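Local coordinates for protein glycoside hydrolase family 81 (Clostridium thermocellum, PDB 6FOP) that probably hydrolyses beta-1,3-glucans such as laminarin, as a family 81 glycoside hydrolase of the Clostridium thermocellum cellulosome, at residues F391-G402 / L413-F423. Numbering follows the deposited sequence.
Sequences FYYDSNWGTLIG and LNDHHFHYGYF
Tyr420 reaches from helix 416-433 to the backbone of the beta hairpin formed by strands 390-394 and 399-403. The hairpin lies against one flank of this helix, within the family 81 C-terminal domain. This domain belongs to the six-hairpin clan, and the helix is probably part of its alpha/alpha barrel. Tyr420 OH donates to Leu400 O at 2.7 Å. The hydroxyl comes in from above the carbonyl plane, tilted 36° from it. Gly402 N gives the same OH a weak second bond at 3.2 Å, so one buried hydroxyl bridges two backbone positions of the strand. The ring of Phe391, on the partner strand, turns its edge toward the Tyr420 face in an offset edge-to-face pair. The planes stand at 84°, and Phe391 CE1 comes within 3.7 Å of Tyr420 CE1. Phe423 CE2 lies 4.4 Å from Phe391 CZ, a looser apolar contact.

Toward the turn, Thr399 and Leu413 meet tip to tip, with Thr399 CG2 3.6 Å from Leu413 CD2. The same Leu413 methyl packs across Ile401 CD1. With chi1 at -178°, Thr399 directs CG2 to Leu413 and OG1 to the edge of the His416 ring, 3.3 Å from His416 CE1.

Asp453 of helix 440-455 orders this polar edge. Its OD1 bonds Thr399 OG1 and Leu400 N, and its OD2 bonds His416 ND1. Ser409 O holds His416 NE2, so both ring nitrogens are engaged and the ring's rotation is fixed. The hairpin closes through a G1 beta bulge, with Gly398 and Thr399 both facing Asp394. An Asx motif completes the turn: Trp397 N donates to Asp394 OD1 at 2.8 Å, a nearly straight bond.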
loop_
_atom_site.group_PDB
_atom_site.type_symbol
_atom_site.label_atom_id
_atom_site.label_comp_id
_atom_site.label_asym_id
_atom_site.label_seq_id
_atom_site.Cartn_x
_atom_site.Cartn_y
_atom_site.Cartn_z
ATOM N N PHE A 391 -12.430 16.200 -13.504
ATOM C CA PHE A 391 -11.871 14.857 -13.679
ATOM C C PHE A 391 -12.074 14.368 -15.101
ATOM O O PHE A 391 -13.164 14.486 -15.653
ATOM C CB PHE A 391 -12.457 13.852 -12.658
ATOM C CG PHE A 391 -11.916 14.063 -11.252
ATOM C CD1 PHE A 391 -10.674 13.568 -10.888
ATOM C CD2 PHE A 391 -12.612 14.828 -10.327
ATOM C CE1 PHE A 391 -10.152 13.797 -9.632
ATOM C CE2 PHE A 391 -12.093 15.052 -9.070
ATOM C CZ PHE A 391 -10.854 14.566 -8.730
ATOM N N TYR A 392 -10.999 13.799 -15.652
ATOM C CA TYR A 392 -10.940 13.229 -16.993
ATOM C C TYR A 392 -10.747 11.727 -16.881
ATOM O O TYR A 392 -9.937 11.272 -16.081
ATOM C CB TYR A 392 -9.721 13.854 -17.707
ATOM C CG TYR A 392 -9.326 13.205 -19.004
ATOM C CD1 TYR A 392 -9.922 13.576 -20.188
ATOM C CD2 TYR A 392 -8.315 12.248 -19.046
ATOM C CE1 TYR A 392 -9.561 12.987 -21.382
ATOM C CE2 TYR A 392 -7.940 11.655 -20.238
ATOM C CZ TYR A 392 -8.557 12.037 -21.409
ATOM O OH TYR A 392 -8.202 11.471 -22.616
ATOM N N TYR A 393 -11.451 10.959 -17.711
ATOM C CA TYR A 393 -11.273 9.504 -17.728
ATOM C C TYR A 393 -10.432 9.119 -18.940
ATOM O O TYR A 393 -10.807 9.410 -20.095
ATOM C CB TYR A 393 -12.613 8.795 -17.803
ATOM C CG TYR A 393 -12.478 7.292 -17.765
ATOM C CD1 TYR A 393 -12.207 6.614 -16.585
ATOM C CD2 TYR A 393 -12.651 6.534 -18.895
ATOM C CE1 TYR A 393 -12.066 5.242 -16.558
ATOM C CE2 TYR A 393 -12.501 5.171 -18.868
ATOM C CZ TYR A 393 -12.222 4.519 -17.700
ATOM O OH TYR A 393 -12.118 3.140 -17.732
ATOM N N ASP A 394 -9.269 8.521 -18.663
ATOM C CA ASP A 394 -8.422 7.938 -19.692
ATOM C C ASP A 394 -8.894 6.510 -19.938
ATOM O O ASP A 394 -8.876 5.702 -19.019
ATOM C CB ASP A 394 -6.967 7.985 -19.232
ATOM C CG ASP A 394 -6.004 7.357 -20.238
ATOM O OD1 ASP A 394 -6.072 6.137 -20.473
ATOM O OD2 ASP A 394 -5.188 8.097 -20.804
ATOM N N SER A 395 -9.372 6.228 -21.151
ATOM C CA SER A 395 -9.926 4.905 -21.475
ATOM C C SER A 395 -8.908 3.977 -22.138
ATOM O O SER A 395 -9.251 2.879 -22.551
ATOM C CB SER A 395 -11.141 5.043 -22.373
ATOM O OG SER A 395 -10.759 5.665 -23.584
ATOM N N ASN A 396 -7.677 4.435 -22.300
ATOM C CA ASN A 396 -6.580 3.571 -22.756
ATOM C C ASN A 396 -6.110 2.700 -21.588
ATOM O O ASN A 396 -6.125 1.482 -21.653
ATOM C CB ASN A 396 -5.475 4.477 -23.313
ATOM C CG ASN A 396 -4.335 3.711 -23.930
ATOM O OD1 ASN A 396 -4.537 2.670 -24.566
ATOM N ND2 ASN A 396 -3.124 4.229 -23.757
ATOM N N TRP A 397 -5.726 3.365 -20.496
ATOM C CA TRP A 397 -5.352 2.691 -19.256
ATOM C C TRP A 397 -6.563 2.363 -18.374
ATOM O O TRP A 397 -6.595 1.321 -17.715
ATOM C CB TRP A 397 -4.340 3.531 -18.456
ATOM C CG TRP A 397 -2.995 3.611 -19.126
ATOM C CD1 TRP A 397 -2.640 4.450 -20.155
ATOM C CD2 TRP A 397 -1.848 2.799 -18.864
ATOM N NE1 TRP A 397 -1.339 4.228 -20.525
ATOM C CE2 TRP A 397 -0.831 3.211 -19.761
ATOM C CE3 TRP A 397 -1.580 1.766 -17.970
ATOM C CZ2 TRP A 397 0.445 2.636 -19.762
ATOM C CZ3 TRP A 397 -0.326 1.192 -17.977
ATOM C CH2 TRP A 397 0.671 1.625 -18.866
ATOM N N GLY A 398 -7.527 3.281 -18.313
ATOM C CA GLY A 398 -8.678 3.137 -17.394
ATOM C C GLY A 398 -8.361 3.749 -16.037
ATOM O O GLY A 398 -8.046 3.043 -15.059
ATOM N N THR A 399 -8.443 5.073 -15.990
ATOM C CA THR A 399 -8.093 5.842 -14.793
ATOM C C THR A 399 -8.760 7.194 -14.846
ATOM O O THR A 399 -8.933 7.758 -15.933
ATOM C CB THR A 399 -6.539 5.964 -14.622
ATOM O OG1 THR A 399 -6.225 6.692 -13.422
ATOM C CG2 THR A 399 -5.896 6.669 -15.783
ATOM N N LEU A 400 -9.094 7.715 -13.667
ATOM C CA LEU A 400 -9.594 9.084 -13.512
ATOM C C LEU A 400 -8.457 9.997 -13.074
ATOM O O LEU A 400 -7.830 9.730 -12.046
ATOM C CB LEU A 400 -10.699 9.081 -12.456
ATOM C CG LEU A 400 -11.732 10.164 -12.538
ATOM C CD1 LEU A 400 -12.641 9.994 -13.781
ATOM C CD2 LEU A 400 -12.531 10.214 -11.234
ATOM N N ILE A 401 -8.229 11.060 -13.844
ATOM C CA ILE A 401 -7.142 12.006 -13.618
ATOM C C ILE A 401 -7.770 13.365 -13.374
ATOM O O ILE A 401 -8.553 13.850 -14.185
ATOM C CB ILE A 401 -6.186 12.092 -14.836
ATOM C CG1 ILE A 401 -5.599 10.693 -15.165
ATOM C CG2 ILE A 401 -5.097 13.139 -14.613
ATOM C CD1 ILE A 401 -4.954 10.627 -16.531
ATOM N N GLY A 402 -7.408 13.999 -12.269
ATOM C CA GLY A 402 -7.860 15.359 -12.015
ATOM C C GLY A 402 -6.925 16.382 -12.631
ATOM O O GLY A 402 -5.688 16.214 -12.594
ATOM N N LEU A 413 0.811 8.374 -13.762
ATOM C CA LEU A 413 -0.167 7.777 -12.858
ATOM C C LEU A 413 0.375 7.624 -11.450
ATOM O O LEU A 413 0.051 6.686 -10.702
ATOM C CB LEU A 413 -0.755 6.472 -13.434
ATOM C CG LEU A 413 -1.555 6.683 -14.710
ATOM C CD1 LEU A 413 -2.143 5.356 -15.161
ATOM C CD2 LEU A 413 -2.638 7.770 -14.634
ATOM N N ASN A 414 1.183 8.606 -11.039
ATOM C CA ASN A 414 1.683 8.594 -9.665
ATOM C C ASN A 414 0.617 9.030 -8.649
ATOM O O ASN A 414 -0.185 9.918 -8.928
ATOM C CB ASN A 414 2.852 9.552 -9.480
ATOM C CG ASN A 414 4.098 9.161 -10.249
ATOM O OD1 ASN A 414 4.329 7.996 -10.571
ATOM N ND2 ASN A 414 4.906 10.170 -10.573
ATOM N N ASP A 415 0.625 8.399 -7.480
ATOM C CA ASP A 415 0.128 9.069 -6.277
ATOM C C ASP A 415 -1.382 9.306 -6.213
ATOM O O ASP A 415 -1.827 10.161 -5.436
ATOM C CB ASP A 415 0.820 10.434 -6.057
ATOM C CG ASP A 415 2.332 10.350 -5.912
ATOM O OD1 ASP A 415 2.875 9.245 -5.896
ATOM O OD2 ASP A 415 2.977 11.425 -5.842
ATOM N N HIS A 416 -2.208 8.584 -6.961
ATOM C CA HIS A 416 -3.623 8.943 -6.916
ATOM C C HIS A 416 -4.215 8.766 -5.518
ATOM O O HIS A 416 -5.137 9.499 -5.134
ATOM C CB HIS A 416 -4.458 8.169 -7.934
ATOM C CG HIS A 416 -4.246 8.624 -9.344
ATOM N ND1 HIS A 416 -5.106 8.288 -10.367
ATOM C CD2 HIS A 416 -3.271 9.370 -9.907
ATOM C CE1 HIS A 416 -4.686 8.838 -11.495
ATOM N NE2 HIS A 416 -3.567 9.493 -11.244
ATOM N N HIS A 417 -3.762 7.753 -4.796
ATOM C CA HIS A 417 -4.237 7.551 -3.422
ATOM C C HIS A 417 -3.899 8.743 -2.519
ATOM O O HIS A 417 -4.757 9.180 -1.734
ATOM C CB HIS A 417 -3.782 6.187 -2.846
ATOM C CG HIS A 417 -2.291 6.004 -2.726
ATOM N ND1 HIS A 417 -1.377 6.610 -3.553
ATOM C CD2 HIS A 417 -1.573 5.258 -1.864
ATOM C CE1 HIS A 417 -0.158 6.240 -3.203
ATOM N NE2 HIS A 417 -0.252 5.417 -2.179
ATOM N N PHE A 418 -2.683 9.291 -2.659
ATOM C CA PHE A 418 -2.290 10.446 -1.850
ATOM C C PHE A 418 -3.200 11.632 -2.184
ATOM O O PHE A 418 -3.674 12.341 -1.277
ATOM C CB PHE A 418 -0.857 10.874 -2.155
ATOM C CG PHE A 418 0.208 9.832 -1.870
ATOM C CD1 PHE A 418 0.033 8.812 -0.956
ATOM C CD2 PHE A 418 1.443 9.963 -2.488
ATOM C CE1 PHE A 418 1.079 7.952 -0.654
ATOM C CE2 PHE A 418 2.464 9.082 -2.223
ATOM C CZ PHE A 418 2.276 8.082 -1.298
ATOM N N HIS A 419 -3.391 11.913 -3.468
ATOM C CA HIS A 419 -4.167 13.087 -3.847
ATOM C C HIS A 419 -5.622 12.907 -3.447
ATOM O O HIS A 419 -6.242 13.783 -2.819
ATOM C CB HIS A 419 -4.155 13.326 -5.350
ATOM C CG HIS A 419 -2.869 13.770 -5.957
ATOM N ND1 HIS A 419 -1.622 13.267 -5.666
ATOM C CD2 HIS A 419 -2.685 14.645 -6.968
ATOM C CE1 HIS A 419 -0.731 13.830 -6.471
ATOM N NE2 HIS A 419 -1.354 14.662 -7.266
ATOM N N TYR A 420 -6.207 11.796 -3.870
ATOM C CA TYR A 420 -7.642 11.628 -3.734
ATOM C C TYR A 420 -8.065 11.324 -2.298
ATOM O O TYR A 420 -9.205 11.569 -1.945
ATOM C CB TYR A 420 -8.160 10.580 -4.695
ATOM C CG TYR A 420 -7.930 10.871 -6.167
ATOM C CD1 TYR A 420 -7.454 12.074 -6.625
ATOM C CD2 TYR A 420 -8.158 9.869 -7.111
ATOM C CE1 TYR A 420 -7.219 12.308 -7.963
ATOM C CE2 TYR A 420 -7.919 10.079 -8.434
ATOM C CZ TYR A 420 -7.431 11.288 -8.872
ATOM O OH TYR A 420 -7.172 11.534 -10.186
ATOM N N GLY A 421 -7.176 10.806 -1.470
ATOM C CA GLY A 421 -7.499 10.563 -0.073
ATOM C C GLY A 421 -8.001 11.823 0.632
ATOM O O GLY A 421 -8.916 11.751 1.444
ATOM N N TYR A 422 -7.391 12.968 0.311
ATOM C CA TYR A 422 -7.831 14.232 0.888
ATOM C C TYR A 422 -9.240 14.613 0.427
ATOM O O TYR A 422 -10.050 15.113 1.224
ATOM C CB TYR A 422 -6.857 15.344 0.532
ATOM C CG TYR A 422 -5.509 15.249 1.200
ATOM C CD1 TYR A 422 -5.356 15.487 2.561
ATOM C CD2 TYR A 422 -4.345 14.962 0.468
ATOM C CE1 TYR A 422 -4.114 15.432 3.163
ATOM C CE2 TYR A 422 -3.089 14.907 1.081
ATOM C CZ TYR A 422 -2.973 15.128 2.437
ATOM O OH TYR A 422 -1.752 15.073 3.066
ATOM N N PHE A 423 -9.537 14.410 -0.857
ATOM C CA PHE A 423 -10.881 14.681 -1.392
ATOM C C PHE A 423 -11.911 13.774 -0.709
ATOM O O PHE A 423 -13.009 14.215 -0.337
ATOM C CB PHE A 423 -10.950 14.450 -2.923
ATOM C CG PHE A 423 -10.313 15.523 -3.759
ATOM C CD1 PHE A 423 -8.933 15.712 -3.778
ATOM C CD2 PHE A 423 -11.089 16.337 -4.566
ATOM C CE1 PHE A 423 -8.352 16.707 -4.550
ATOM C CE2 PHE A 423 -10.520 17.326 -5.351
ATOM C CZ PHE A 423 -9.140 17.534 -5.326
#